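Local coordinates for putative short-chain dehydrogenase/reductase (Burkholderia xenovorans, PDB 5K9Z), which probably acts as an NAD- or NADP-dependent oxidoreductase on the CH-OH groups of its substrates, within the short-chain dehydrogenase/reductase family, at residues 40-44 against 82-86; 90-95 against 141-146; 116-121 against 160-165. One frame throughout, in Å; residues are numbered along the deposited sequence.

Contact 1. Residues 40-44 against 82-86; sequences AFVVL and ALRLH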
loop_
_atom_site.group_PDB
_atom_site.type_symbol
_atom_site.label_atom_id
_atom_site.label_comp_id
_atom_site.label_asym_id
_atom_site.label_seq_id
_atom_site.Cartn_x
_atom_site.Cartn_y
_atom_site.Cartn_z
ATOM N N ALA C 40 29.568 0.576 -16.721
ATOM C CA ALA C 40 29.628 -0.752 -16.131
ATOM C C ALA C 40 30.008 -1.817 -17.161
ATOM O O ALA C 40 29.723 -1.684 -18.358
ATOM C CB ALA C 40 28.284 -1.100 -15.494
ATOM N N PHE C 41 30.656 -2.884 -16.672
ATOM C CA PHE C 41 30.795 -4.138 -17.414
ATOM C C PHE C 41 29.534 -4.964 -17.225
ATOM O O PHE C 41 29.206 -5.334 -16.096
ATOM C CB PHE C 41 31.998 -4.945 -16.920
ATOM C CG PHE C 41 33.310 -4.264 -17.100
ATOM C CD1 PHE C 41 33.986 -4.358 -18.310
ATOM C CD2 PHE C 41 33.893 -3.570 -16.058
ATOM C CE1 PHE C 41 35.209 -3.750 -18.486
ATOM C CE2 PHE C 41 35.118 -2.955 -16.229
ATOM C CZ PHE C 41 35.776 -3.039 -17.445
ATOM N N VAL C 42 28.840 -5.277 -18.317
ATOM C CA VAL C 42 27.518 -5.889 -18.240
ATOM C C VAL C 42 27.581 -7.308 -18.786
ATOM O O VAL C 42 28.077 -7.541 -19.896
ATOM C CB VAL C 42 26.463 -5.062 -18.992
ATOM C CG1 VAL C 42 25.095 -5.729 -18.874
ATOM C CG2 VAL C 42 26.428 -3.604 -18.460
ATOM N N VAL C 43 27.068 -8.249 -18.010
ATOM C CA VAL C 43 26.805 -9.599 -18.481
ATOM C C VAL C 43 25.310 -9.668 -18.743
ATOM O O VAL C 43 24.503 -9.439 -17.832
ATOM C CB VAL C 43 27.246 -10.660 -17.462
ATOM C CG1 VAL C 43 26.819 -12.054 -17.935
ATOM C CG2 VAL C 43 28.768 -10.618 -17.253
ATOM N N LEU C 44 24.947 -9.934 -19.996
ATOM C CA LEU C 44 23.553 -10.013 -20.417
ATOM C C LEU C 44 23.067 -11.452 -20.337
ATOM O O LEU C 44 23.578 -12.325 -21.047
ATOM C CB LEU C 44 23.410 -9.493 -21.845
ATOM C CG LEU C 44 23.470 -7.981 -22.044
ATOM C CD1 LEU C 44 24.885 -7.472 -21.986
ATOM C CD2 LEU C 44 22.864 -7.697 -23.386
ATOM N N ALA C 82 30.122 -14.043 -14.663
ATOM C CA ALA C 82 30.505 -12.674 -14.324
ATOM C C ALA C 82 31.799 -12.656 -13.512
ATOM O O ALA C 82 32.713 -11.878 -13.806
ATOM C CB ALA C 82 29.366 -11.974 -13.577
ATOM N N LEU C 83 31.920 -13.553 -12.530
ATOM C CA LEU C 83 33.130 -13.601 -11.707
ATOM C C LEU C 83 34.348 -14.044 -12.515
ATOM O O LEU C 83 35.435 -13.488 -12.346
ATOM C CB LEU C 83 32.921 -14.537 -10.519
ATOM C CG LEU C 83 31.836 -14.144 -9.517
ATOM C CD1 LEU C 83 31.698 -15.242 -8.478
ATOM C CD2 LEU C 83 32.137 -12.793 -8.853
ATOM N N ARG C 84 34.190 -15.038 -13.399
ATOM C CA ARG C 84 35.318 -15.499 -14.209
ATOM C C ARG C 84 35.835 -14.400 -15.127
ATOM O O ARG C 84 37.050 -14.222 -15.271
ATOM C CB ARG C 84 34.908 -16.727 -15.034
ATOM C CG ARG C 84 36.047 -17.324 -15.865
ATOM C CD ARG C 84 35.586 -18.518 -16.694
ATOM N NE ARG C 84 34.569 -18.160 -17.672
ATOM C CZ ARG C 84 34.823 -17.599 -18.849
ATOM N NH1 ARG C 84 36.073 -17.323 -19.204
ATOM N NH2 ARG C 84 33.823 -17.319 -19.670
ATOM N N LEU C 85 34.926 -13.652 -15.748
ATOM C CA LEU C 85 35.286 -12.602 -16.698
ATOM C C LEU C 85 35.837 -11.357 -16.008
ATOM O O LEU C 85 36.776 -10.734 -16.509
ATOM C CB LEU C 85 34.061 -12.220 -17.531
ATOM C CG LEU C 85 33.533 -13.216 -18.561
ATOM C CD1 LEU C 85 32.234 -12.719 -19.190
ATOM C CD2 LEU C 85 34.577 -13.423 -19.647
ATOM N N HIS C 86 35.263 -10.967 -14.874
ATOM C CA HIS C 86 35.562 -9.672 -14.284
ATOM C C HIS C 86 36.039 -9.721 -12.838
ATOM O O HIS C 86 36.400 -8.668 -12.295
ATOM C CB HIS C 86 34.337 -8.750 -14.396
ATOM C CG HIS C 86 33.791 -8.648 -15.790
ATOM N ND1 HIS C 86 34.451 -7.983 -16.803
ATOM C CD2 HIS C 86 32.644 -9.116 -16.337
ATOM C CE1 HIS C 86 33.745 -8.065 -17.919
ATOM N NE2 HIS C 86 32.645 -8.750 -17.665
HETATM O O HOH W 1 31.004 -8.639 -19.711
#
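Phe41 lies against the imidazole of His86, its CB sitting over one face of that ring in a CH-pi contact, 3.9 Å from the ring centroid and 3.7 Å from His86 CE1. The two rings meet obliquely, centroids 5.0 Å apart. Two residues on, Val43 points from the same side of strand 41-44. Its CG2 touches Ala82 CB at 4.0 Å and reaches the edge of the His86 ring at CD2, 4.3 Å away. Ala82 suits this spot because its short side chain lets the helix come within 6.4 Å of the strand (Val43 CA to Ala82 CA). Val42 faces the other way, onto helix 26-37, so the strand lies between two helices, as in the layered Rossmann fold. Histidine suits the last turn of helix 72-86: its ring packs while His86 NE2 is 2.6 Å from a water that donates to Val42 O at 3.1 Å. Apolar and CH-pi packing therefore carries this interface, with one water adding a polar link to the strand backbone.

Contact 2. Residues 90-95 against 141-146; sequences DCMVNN and GCILSV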
loop_
_atom_site.group_PDB
_atom_site.type_symbol
_atom_site.label_atom_id
_atom_site.label_comp_id
_atom_site.label_asym_id
_atom_site.label_seq_id
_atom_site.Cartn_x
_atom_site.Cartn_y
_atom_site.Cartn_z
ATOM N N ASP C 90 29.031 -6.574 -8.812
ATOM C CA ASP C 90 28.608 -5.428 -8.015
ATOM C C ASP C 90 27.107 -5.230 -7.993
ATOM O O ASP C 90 26.572 -4.726 -7.002
ATOM C CB ASP C 90 29.266 -4.159 -8.538
ATOM C CG ASP C 90 30.761 -4.210 -8.410
ATOM O OD1 ASP C 90 31.235 -4.234 -7.258
ATOM O OD2 ASP C 90 31.459 -4.212 -9.446
ATOM N N CYS C 91 26.418 -5.600 -9.067
ATOM C CA CYS C 91 24.995 -5.343 -9.178
ATOM C C CYS C 91 24.337 -6.524 -9.870
ATOM O O CYS C 91 24.828 -6.993 -10.899
ATOM C CB CYS C 91 24.725 -4.044 -9.951
ATOM S SG CYS C 91 22.961 -3.710 -10.147
ATOM N N MET C 92 23.262 -7.032 -9.279
ATOM C CA MET C 92 22.459 -8.098 -9.866
ATOM C C MET C 92 21.067 -7.553 -10.160
ATOM O O MET C 92 20.447 -6.953 -9.279
ATOM C CB MET C 92 22.355 -9.283 -8.914
ATOM C CG MET C 92 21.428 -10.383 -9.404
ATOM S SD MET C 92 22.197 -11.345 -10.707
ATOM C CE MET C 92 21.005 -12.666 -10.947
ATOM N N VAL C 93 20.560 -7.775 -11.370
ATOM C CA VAL C 93 19.215 -7.323 -11.732
ATOM C C VAL C 93 18.375 -8.545 -12.091
ATOM O O VAL C 93 18.576 -9.166 -13.141
ATOM C CB VAL C 93 19.235 -6.303 -12.876
ATOM C CG1 VAL C 93 17.810 -5.848 -13.203
ATOM C CG2 VAL C 93 20.062 -5.087 -12.484
ATOM N N ASN C 94 17.428 -8.893 -11.221
ATOM C CA ASN C 94 16.500 -9.994 -11.468
ATOM C C ASN C 94 15.327 -9.439 -12.253
ATOM O O ASN C 94 14.439 -8.803 -11.685
ATOM C CB ASN C 94 16.017 -10.608 -10.165
ATOM C CG ASN C 94 17.144 -11.157 -9.341
ATOM O OD1 ASN C 94 17.916 -11.986 -9.817
ATOM N ND2 ASN C 94 17.273 -10.672 -8.109
ATOM N N ASN C 95 15.331 -9.671 -13.561
ATOM C CA ASN C 95 14.335 -9.110 -14.458
ATOM C C ASN C 95 13.835 -10.188 -15.413
ATOM O O ASN C 95 14.619 -11.002 -15.916
ATOM C CB ASN C 95 14.922 -7.923 -15.230
ATOM C CG ASN C 95 14.066 -7.516 -16.418
ATOM O OD1 ASN C 95 14.375 -7.855 -17.565
ATOM N ND2 ASN C 95 12.985 -6.810 -16.150
ATOM N N GLY C 141 27.700 -4.671 -2.587
ATOM C CA GLY C 141 26.930 -5.130 -3.726
ATOM C C GLY C 141 25.483 -4.714 -3.596
ATOM O O GLY C 141 24.982 -4.397 -2.518
ATOM N N CYS C 142 24.778 -4.781 -4.725
ATOM C CA CYS C 142 23.417 -4.290 -4.824
ATOM C C CYS C 142 22.613 -5.310 -5.615
ATOM O O CYS C 142 22.952 -5.598 -6.766
ATOM C CB CYS C 142 23.403 -2.921 -5.519
ATOM S SG CYS C 142 21.808 -2.181 -5.581
ATOM N N ILE C 143 21.564 -5.864 -5.012
ATOM C CA ILE C 143 20.703 -6.840 -5.676
ATOM C C ILE C 143 19.351 -6.189 -5.940
ATOM O O ILE C 143 18.669 -5.737 -5.009
ATOM C CB ILE C 143 20.556 -8.118 -4.838
ATOM C CG1 ILE C 143 21.944 -8.726 -4.576
ATOM C CG2 ILE C 143 19.686 -9.107 -5.559
ATOM C CD1 ILE C 143 21.940 -9.907 -3.605
ATOM N N LEU C 144 18.961 -6.141 -7.206
ATOM C CA LEU C 144 17.770 -5.406 -7.619
ATOM C C LEU C 144 16.831 -6.335 -8.369
ATOM O O LEU C 144 17.267 -7.116 -9.215
ATOM C CB LEU C 144 18.147 -4.204 -8.502
ATOM C CG LEU C 144 19.091 -3.177 -7.878
ATOM C CD1 LEU C 144 19.571 -2.147 -8.893
ATOM C CD2 LEU C 144 18.388 -2.494 -6.715
ATOM N N SER C 145 15.538 -6.254 -8.060
ATOM C CA SER C 145 14.539 -7.082 -8.717
ATOM C C SER C 145 13.486 -6.189 -9.361
ATOM O O SER C 145 13.014 -5.227 -8.749
ATOM C CB SER C 145 13.878 -8.048 -7.730
ATOM O OG SER C 145 14.840 -8.907 -7.126
ATOM N N VAL C 146 13.100 -6.515 -10.588
ATOM C CA VAL C 146 12.057 -5.759 -11.282
ATOM C C VAL C 146 10.743 -6.430 -10.908
ATOM O O VAL C 146 10.397 -7.500 -11.436
ATOM C CB VAL C 146 12.285 -5.727 -12.792
ATOM C CG1 VAL C 146 11.135 -4.951 -13.517
ATOM C CG2 VAL C 146 13.658 -5.110 -13.090
#
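The two strands run parallel and pair Cys91 with Cys142 through Asn94 with Ser145, joined by a ladder of five backbone hydrogen bonds from Cys142 N to Asp90 O up to Val146 N to Asn94 O. Side-chain conformations differ between the faces. On one face, Leu144 (m, t) brings CD1 to 3.9 Å from Cys91 SG, and Val93 CG1 meets Val146 CG2 at 4.2 Å, both residues t; helix 225-236 lies over Cys91, Leu144 and Val146. On the other, Met92 touches Ile143 CG2 with its CB (4.3 Å), then bends at chi2 (p) so that its flexible end leads away from the neighbouring strand. Asn94 and Ser145, both m, join by a hydrogen bond from Asn94 ND2 to Ser145 OG, 3.2 Å, which gives both atoms a partner under helix 110-138. Gly141 has backbone angles that would jam a CB against the preceding carbonyl, which calls for glycine. This central parallel pair belongs to the Rossmann sheet, and Asn94-Asn95 begin the NNAG motif of classical short-chain dehydrogenases.

Contact 3. Residues 116-121 against 160-165; sequences TLGVLL and AYTSAK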
loop_
_atom_site.group_PDB
_atom_site.type_symbol
_atom_site.label_atom_id
_atom_site.label_comp_id
_atom_site.label_asym_id
_atom_site.label_seq_id
_atom_site.Cartn_x
_atom_site.Cartn_y
_atom_site.Cartn_z
ATOM N N THR C 116 4.538 -20.168 -13.954
ATOM C CA THR C 116 4.610 -18.720 -13.755
ATOM C C THR C 116 5.530 -18.382 -12.589
ATOM O O THR C 116 6.441 -17.560 -12.720
ATOM C CB THR C 116 3.216 -18.136 -13.517
ATOM O OG1 THR C 116 2.367 -18.429 -14.630
ATOM C CG2 THR C 116 3.286 -16.583 -13.333
ATOM N N LEU C 117 5.328 -19.049 -11.447
ATOM C CA LEU C 117 6.131 -18.774 -10.255
ATOM C C LEU C 117 7.589 -19.197 -10.435
ATOM O O LEU C 117 8.478 -18.606 -9.813
ATOM C CB LEU C 117 5.500 -19.457 -9.040
ATOM C CG LEU C 117 4.483 -18.630 -8.223
ATOM C CD1 LEU C 117 3.409 -17.996 -9.073
ATOM C CD2 LEU C 117 3.839 -19.521 -7.175
ATOM N N GLY C 118 7.853 -20.190 -11.297
ATOM C CA GLY C 118 9.229 -20.606 -11.537
ATOM C C GLY C 118 10.072 -19.483 -12.108
ATOM O O GLY C 118 11.213 -19.270 -11.684
ATOM N N VAL C 119 9.496 -18.714 -13.034
ATOM C CA VAL C 119 10.187 -17.580 -13.630
ATOM C C VAL C 119 10.139 -16.361 -12.700
ATOM O O VAL C 119 11.162 -15.713 -12.437
ATOM C CB VAL C 119 9.572 -17.249 -15.008
ATOM C CG1 VAL C 119 10.232 -16.033 -15.599
ATOM C CG2 VAL C 119 9.633 -18.471 -15.988
ATOM N N LEU C 120 8.943 -15.994 -12.237
ATOM C CA LEU C 120 8.767 -14.697 -11.595
ATOM C C LEU C 120 9.172 -14.683 -10.132
ATOM O O LEU C 120 9.439 -13.600 -9.591
ATOM C CB LEU C 120 7.316 -14.220 -11.743
ATOM C CG LEU C 120 6.879 -13.948 -13.195
ATOM C CD1 LEU C 120 5.433 -13.440 -13.295
ATOM C CD2 LEU C 120 7.813 -12.965 -13.882
ATOM N N LEU C 121 9.176 -15.831 -9.467
ATOM C CA LEU C 121 9.526 -15.903 -8.052
ATOM C C LEU C 121 10.759 -16.767 -7.817
ATOM O O LEU C 121 11.734 -16.281 -7.228
ATOM C CB LEU C 121 8.336 -16.438 -7.232
ATOM C CG LEU C 121 8.615 -16.727 -5.750
ATOM C CD1 LEU C 121 9.210 -15.506 -5.052
ATOM C CD2 LEU C 121 7.338 -17.180 -5.044
ATOM N N ALA C 160 -1.482 -15.288 -10.733
ATOM C CA ALA C 160 -0.145 -15.805 -10.447
ATOM C C ALA C 160 0.879 -14.686 -10.483
ATOM O O ALA C 160 1.758 -14.604 -9.614
ATOM C CB ALA C 160 0.229 -16.905 -11.438
ATOM N N TYR C 161 0.768 -13.812 -11.483
ATOM C CA TYR C 161 1.617 -12.632 -11.565
ATOM C C TYR C 161 1.554 -11.824 -10.280
ATOM O O TYR C 161 2.585 -11.503 -9.682
ATOM C CB TYR C 161 1.165 -11.774 -12.740
ATOM C CG TYR C 161 2.090 -10.661 -13.149
ATOM C CD1 TYR C 161 3.157 -10.913 -14.014
ATOM C CD2 TYR C 161 1.845 -9.337 -12.763
ATOM C CE1 TYR C 161 3.977 -9.897 -14.449
ATOM C CE2 TYR C 161 2.657 -8.300 -13.209
ATOM C CZ TYR C 161 3.725 -8.591 -14.039
ATOM O OH TYR C 161 4.541 -7.580 -14.469
ATOM N N THR C 162 0.339 -11.533 -9.811
ATOM C CA THR C 162 0.197 -10.695 -8.627
ATOM C C THR C 162 0.805 -11.378 -7.398
ATOM O O THR C 162 1.508 -10.737 -6.609
ATOM C CB THR C 162 -1.281 -10.365 -8.409
ATOM O OG1 THR C 162 -1.804 -9.615 -9.534
ATOM C CG2 THR C 162 -1.474 -9.584 -7.128
ATOM N N SER C 163 0.560 -12.681 -7.228
ATOM C CA SER C 163 1.108 -13.383 -6.074
ATOM C C SER C 163 2.633 -13.414 -6.128
ATOM O O SER C 163 3.315 -13.154 -5.121
ATOM C CB SER C 163 0.522 -14.792 -6.024
ATOM O OG SER C 163 0.923 -15.496 -4.874
ATOM N N ALA C 164 3.185 -13.750 -7.296
ATOM C CA ALA C 164 4.636 -13.791 -7.476
ATOM C C ALA C 164 5.270 -12.438 -7.177
ATOM O O ALA C 164 6.304 -12.362 -6.509
ATOM C CB ALA C 164 4.969 -14.216 -8.907
ATOM N N LYS C 165 4.671 -11.355 -7.674
ATOM C CA LYS C 165 5.280 -10.040 -7.494
ATOM C C LYS C 165 5.211 -9.594 -6.037
ATOM O O LYS C 165 6.140 -8.940 -5.550
ATOM C CB LYS C 165 4.602 -9.020 -8.425
ATOM C CG LYS C 165 4.842 -9.301 -9.908
ATOM C CD LYS C 165 6.314 -9.105 -10.307
ATOM C CE LYS C 165 6.538 -9.375 -11.803
ATOM N NZ LYS C 165 7.957 -9.178 -12.216
HETATM O O HOH W 2 9.565 -11.230 -10.798
#
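Ala160 opens the interface on helix 159-179, its CB 3.6 Å from Thr116 CG2. Thr116 offers this methyl while its OG1 bonds to Ala101 N and Ala112 O, and the residue also packs on Phe272 of the second subunit. Leu117 reaches over with CD1, 4.1 Å from Ala160 CB. Tyr161 comes next; its CA-to-CB bond points sideways. Its ring atom CD1 is 3.5 Å from Leu120 CD1, and its other surroundings include Ser148 and Ala150. Tyr161 and Lys165, four residues apart on one helix, form the YxxxK signature of classical short-chain dehydrogenases; Tyr161 probably acts as acid-base here, with Lys165 assisting, as in relatives. The CA-to-CB bond of Ala164 points toward the partner helix, and the CB of this small residue fits among Leu120 CB (3.7 Å), Leu117 CD1 (4.1 Å) and Leu121 CB (4.4 Å), letting axes crossing at -38° approach to 9.2 Å. Lys165 starts away from helix 116-121, but its extended end returns: NZ lies 4.1 Å from Leu120 CD2, bonds to Val146 O, and donates to a water at 3.0 Å that in turn donates to Leu120 O at 2.7 Å, within the wider pi-type turn at 118-121.

How the contacts relate
From the N terminus, contact 1 opens on strand 41-46 and closes by laying the end of helix 72-86 against it, after the chain has passed through helix 49-58 and strand 63-66. It is complete before contact 2 opens, in series with both others. Contact 2 reaches the same sheet, about 13 Å away between centres. Its loop is a beta-alpha-beta crossover carrying helix 110-138. Contact 3 starts within that loop, on the crossover helix, and ends beyond it on helix 159-179, so contacts 2 and 3 cross. They touch where Lys165 NZ comes 3.1 Å from Val146 O, joining the strand's C-terminal end to the helix pair. Contacts 1 and 3 stay apart, nearest atoms about 14 Å.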